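Local coordinates for DUF2520 domain-containing protein (Thermotoga maritima, PDB 2I76) that binds NADPH and is probably a dehydrogenase, though its substrate is unknown, at residues K121-L135 against A142-S154. Numbering follows the deposited sequence.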
# COMPACT_ATOMS: atom_id res chain seq x y z
N LYS A 121 17.31 -7.75 5.10
CA LYS A 121 17.70 -7.40 6.45
C LYS A 121 18.05 -5.93 6.70
O LYS A 121 17.69 -5.37 7.74
CB LYS A 121 18.87 -8.29 6.88
CG LYS A 121 19.82 -8.76 5.75
CD LYS A 121 20.56 -7.61 5.08
CE LYS A 121 21.84 -8.07 4.37
NZ LYS A 121 21.62 -9.14 3.36
N ASP A 122 18.73 -5.30 5.76
CA ASP A 122 19.15 -3.90 5.89
C ASP A 122 18.00 -2.90 6.03
O ASP A 122 18.16 -1.83 6.63
CB ASP A 122 20.03 -3.52 4.69
CG ASP A 122 19.34 -3.76 3.35
OD1 ASP A 122 18.48 -2.97 2.93
OD2 ASP A 122 19.70 -4.85 2.69
N GLN A 123 16.84 -3.27 5.49
CA GLN A 123 15.66 -2.40 5.52
C GLN A 123 14.50 -2.92 6.36
O GLN A 123 13.38 -3.08 5.86
CB GLN A 123 15.20 -2.17 4.09
CG GLN A 123 15.04 -3.46 3.32
CD GLN A 123 15.22 -3.27 1.84
OE1 GLN A 123 16.25 -2.78 1.38
NE2 GLN A 123 14.21 -3.66 1.07
N ILE A 124 14.77 -3.19 7.63
CA ILE A 124 13.76 -3.68 8.56
C ILE A 124 13.75 -2.75 9.75
O ILE A 124 14.62 -2.82 10.61
CB ILE A 124 14.08 -5.10 9.06
CG1 ILE A 124 13.99 -6.10 7.92
CG2 ILE A 124 13.11 -5.50 10.16
CD1 ILE A 124 14.31 -7.52 8.33
N VAL A 125 12.78 -1.85 9.78
CA VAL A 125 12.68 -0.93 10.90
C VAL A 125 12.17 -1.73 12.10
O VAL A 125 11.15 -2.42 12.01
CB VAL A 125 11.68 0.21 10.59
CG1 VAL A 125 11.52 1.09 11.82
CG2 VAL A 125 12.17 1.01 9.41
N PHE A 126 12.89 -1.64 13.21
CA PHE A 126 12.51 -2.36 14.42
C PHE A 126 11.73 -1.56 15.45
O PHE A 126 12.00 -0.39 15.69
CB PHE A 126 13.73 -2.96 15.12
CG PHE A 126 14.36 -4.10 14.38
CD1 PHE A 126 15.49 -3.89 13.60
CD2 PHE A 126 13.83 -5.38 14.47
CE1 PHE A 126 16.09 -4.95 12.92
CE2 PHE A 126 14.42 -6.44 13.81
CZ PHE A 126 15.55 -6.22 13.03
N GLY A 127 10.77 -2.23 16.06
CA GLY A 127 9.99 -1.61 17.10
C GLY A 127 10.50 -2.22 18.39
O GLY A 127 10.18 -3.36 18.72
N LEU A 128 11.33 -1.46 19.10
CA LEU A 128 11.87 -1.95 20.35
C LEU A 128 11.07 -1.33 21.49
O LEU A 128 10.33 -0.38 21.28
CB LEU A 128 13.35 -1.57 20.48
CG LEU A 128 14.16 -1.61 19.18
CD1 LEU A 128 15.64 -1.50 19.49
CD2 LEU A 128 13.88 -2.90 18.44
N GLU A 129 11.24 -1.89 22.68
CA GLU A 129 10.54 -1.44 23.87
C GLU A 129 10.99 -2.44 24.95
O GLU A 129 10.57 -3.60 24.95
CB GLU A 129 9.02 -1.50 23.62
CG GLU A 129 8.11 -1.35 24.82
CD GLU A 129 7.87 -2.66 25.54
OE1 GLU A 129 8.41 -2.84 26.65
OE2 GLU A 129 7.14 -3.53 25.00
N GLY A 130 11.86 -1.99 25.83
CA GLY A 130 12.35 -2.87 26.87
C GLY A 130 12.53 -2.26 28.24
O GLY A 130 12.15 -1.11 28.51
N ASP A 131 13.12 -3.06 29.11
CA ASP A 131 13.41 -2.70 30.49
C ASP A 131 14.42 -1.56 30.52
O ASP A 131 14.87 -1.10 29.47
CB ASP A 131 13.97 -3.93 31.21
CG ASP A 131 14.29 -3.67 32.65
OD1 ASP A 131 15.39 -3.15 32.94
OD2 ASP A 131 13.44 -3.97 33.50
N GLU A 132 14.78 -1.09 31.70
CA GLU A 132 15.76 -0.03 31.78
C GLU A 132 17.06 -0.62 31.24
O GLU A 132 17.68 -0.07 30.34
CB GLU A 132 15.93 0.41 33.26
N ARG A 133 17.46 -1.75 31.81
CA ARG A 133 18.68 -2.45 31.42
C ARG A 133 18.44 -3.51 30.35
O ARG A 133 19.38 -4.10 29.83
CB ARG A 133 19.35 -3.09 32.65
CG ARG A 133 18.51 -4.16 33.36
CD ARG A 133 19.08 -4.43 34.76
NE ARG A 133 18.46 -5.58 35.42
CZ ARG A 133 18.81 -6.85 35.22
NH1 ARG A 133 19.80 -7.16 34.37
NH2 ARG A 133 18.17 -7.82 35.86
N GLY A 134 17.17 -3.75 30.05
CA GLY A 134 16.82 -4.73 29.03
C GLY A 134 16.74 -4.07 27.65
O GLY A 134 16.87 -4.73 26.62
N LEU A 135 16.54 -2.76 27.65
CA LEU A 135 16.42 -2.00 26.42
C LEU A 135 17.72 -1.93 25.63
O LEU A 135 17.74 -2.23 24.44
CB LEU A 135 15.95 -0.58 26.70
CG LEU A 135 15.87 0.24 25.41
CD1 LEU A 135 14.69 -0.26 24.59
CD2 LEU A 135 15.71 1.71 25.74
N ALA A 142 19.34 -4.32 17.14
CA ALA A 142 18.73 -3.72 15.96
C ALA A 142 19.78 -2.90 15.23
O ALA A 142 19.85 -2.90 14.00
CB ALA A 142 17.55 -2.84 16.37
N GLU A 143 20.60 -2.21 16.00
CA GLU A 143 21.66 -1.37 15.44
C GLU A 143 22.54 -2.22 14.54
O GLU A 143 23.08 -1.74 13.54
CB GLU A 143 22.49 -0.76 16.56
CG GLU A 143 22.66 0.73 16.42
CD GLU A 143 22.98 1.14 15.00
OE1 GLU A 143 23.92 0.56 14.40
OE2 GLU A 143 22.28 2.03 14.48
N GLU A 144 22.69 -3.48 14.90
CA GLU A 144 23.51 -4.39 14.12
C GLU A 144 22.78 -4.87 12.87
O GLU A 144 23.12 -4.46 11.76
CB GLU A 144 23.90 -5.60 14.94
CG GLU A 144 25.13 -5.38 15.79
CD GLU A 144 25.77 -6.68 16.20
OE1 GLU A 144 26.12 -7.48 15.29
OE2 GLU A 144 25.93 -6.89 17.42
N ILE A 145 21.79 -5.73 13.06
CA ILE A 145 21.00 -6.27 11.96
C ILE A 145 20.69 -5.23 10.87
O ILE A 145 20.91 -5.50 9.68
CB ILE A 145 19.68 -6.88 12.49
CG1 ILE A 145 19.98 -8.01 13.49
CG2 ILE A 145 18.85 -7.40 11.33
CD1 ILE A 145 18.74 -8.57 14.19
N SER A 146 20.18 -4.06 11.30
CA SER A 146 19.82 -2.94 10.42
C SER A 146 19.58 -1.70 11.25
O SER A 146 18.61 -1.60 11.99
CB SER A 146 18.59 -3.25 9.58
OG SER A 146 17.48 -3.63 10.37
N GLY A 147 20.48 -0.75 11.12
CA GLY A 147 20.41 0.50 11.90
C GLY A 147 19.18 1.39 11.86
O GLY A 147 19.26 2.62 12.02
N LYS A 148 18.02 0.76 11.69
CA LYS A 148 16.78 1.47 11.64
C LYS A 148 15.83 0.88 12.69
O LYS A 148 15.54 -0.32 12.66
CB LYS A 148 16.21 1.32 10.25
CG LYS A 148 17.29 1.39 9.18
CD LYS A 148 16.66 1.40 7.80
CE LYS A 148 17.70 1.26 6.69
NZ LYS A 148 17.07 1.11 5.34
N TYR A 149 15.39 1.73 13.61
CA TYR A 149 14.48 1.33 14.66
C TYR A 149 14.04 2.51 15.50
O TYR A 149 14.48 3.63 15.27
CB TYR A 149 15.15 0.28 15.56
CG TYR A 149 16.38 0.77 16.28
CD1 TYR A 149 16.28 1.57 17.43
CD2 TYR A 149 17.66 0.43 15.82
CE1 TYR A 149 17.43 2.03 18.09
CE2 TYR A 149 18.81 0.88 16.48
CZ TYR A 149 18.69 1.68 17.61
OH TYR A 149 19.82 2.14 18.25
N PHE A 150 13.16 2.26 16.46
CA PHE A 150 12.68 3.31 17.36
C PHE A 150 12.02 2.72 18.61
O PHE A 150 11.26 1.74 18.54
CB PHE A 150 11.74 4.28 16.62
CG PHE A 150 10.48 3.65 16.11
CD1 PHE A 150 9.32 3.66 16.88
CD2 PHE A 150 10.45 3.05 14.86
CE1 PHE A 150 8.13 3.09 16.40
CE2 PHE A 150 9.27 2.48 14.37
CZ PHE A 150 8.10 2.49 15.15
N VAL A 151 12.35 3.30 19.77
CA VAL A 151 11.82 2.84 21.05
C VAL A 151 10.45 3.45 21.27
O VAL A 151 10.18 4.59 20.88
CB VAL A 151 12.78 3.21 22.27
CG1 VAL A 151 12.56 4.64 22.74
CG2 VAL A 151 12.55 2.26 23.43
N ILE A 152 9.60 2.66 21.92
CA ILE A 152 8.23 3.04 22.20
C ILE A 152 7.88 2.61 23.62
O ILE A 152 8.26 1.53 24.05
CB ILE A 152 7.28 2.38 21.16
CG1 ILE A 152 5.90 2.15 21.75
CG2 ILE A 152 7.84 1.05 20.69
CD1 ILE A 152 4.97 1.41 20.81
N PRO A 153 7.15 3.44 24.37
CA PRO A 153 6.83 2.99 25.73
C PRO A 153 5.99 1.72 25.71
O PRO A 153 5.28 1.46 24.74
CB PRO A 153 6.07 4.18 26.32
CG PRO A 153 5.37 4.76 25.11
CD PRO A 153 6.45 4.70 24.05
N SER A 154 6.08 0.93 26.78
CA SER A 154 5.31 -0.31 26.88
C SER A 154 3.80 -0.05 26.88
O SER A 154 3.00 -0.91 26.47
CB SER A 154 5.68 -1.07 28.17
OG SER A 154 6.96 -1.65 28.09
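Phe126 lays its ring beside the helix that links the two strands: CD1 meets Ala142 CB at 3.6 Å, while Ile145 CG2 sits at the ring edge, 3.9 Å from CZ. With CG anti to its own carbonyl carbon (chi1 -70°), the ring runs back toward Ile124, whose CG2 covers one face near the rim. Replacing Phe126 by an alanine would probably open a gap between strand and helix, with Ala142 CB and Ile145 CG2 losing the ring they pack against. On the same face of the sheet, Leu128 CD1 stands over the Tyr149 ring in a CH-pi contact, 4.2 Å from its centroid. Beneath, parallel strands 126-128 and 149-151 are laced by alternating backbone bonds, Phe126 N to Lys148 O (3.0 Å), Phe150 N to Phe126 O and Leu128 N to Phe150 O. The reverse face carries Phe150, its edge against Val125 CG1; the side chain also packs on Leu187 of the second subunit. Where the helix ends, Ser146 OG donates to Ile124 O (3.0 Å). This is a beta-alpha-beta crossover at the margin of the nucleotide-binding sheet, where strand 126-128 runs antiparallel to its neighbour 102-107. Backbone bonds thus hold the strands together, apolar side chains fill between strand and helix, and Ser146 adds a polar tie at the helix end.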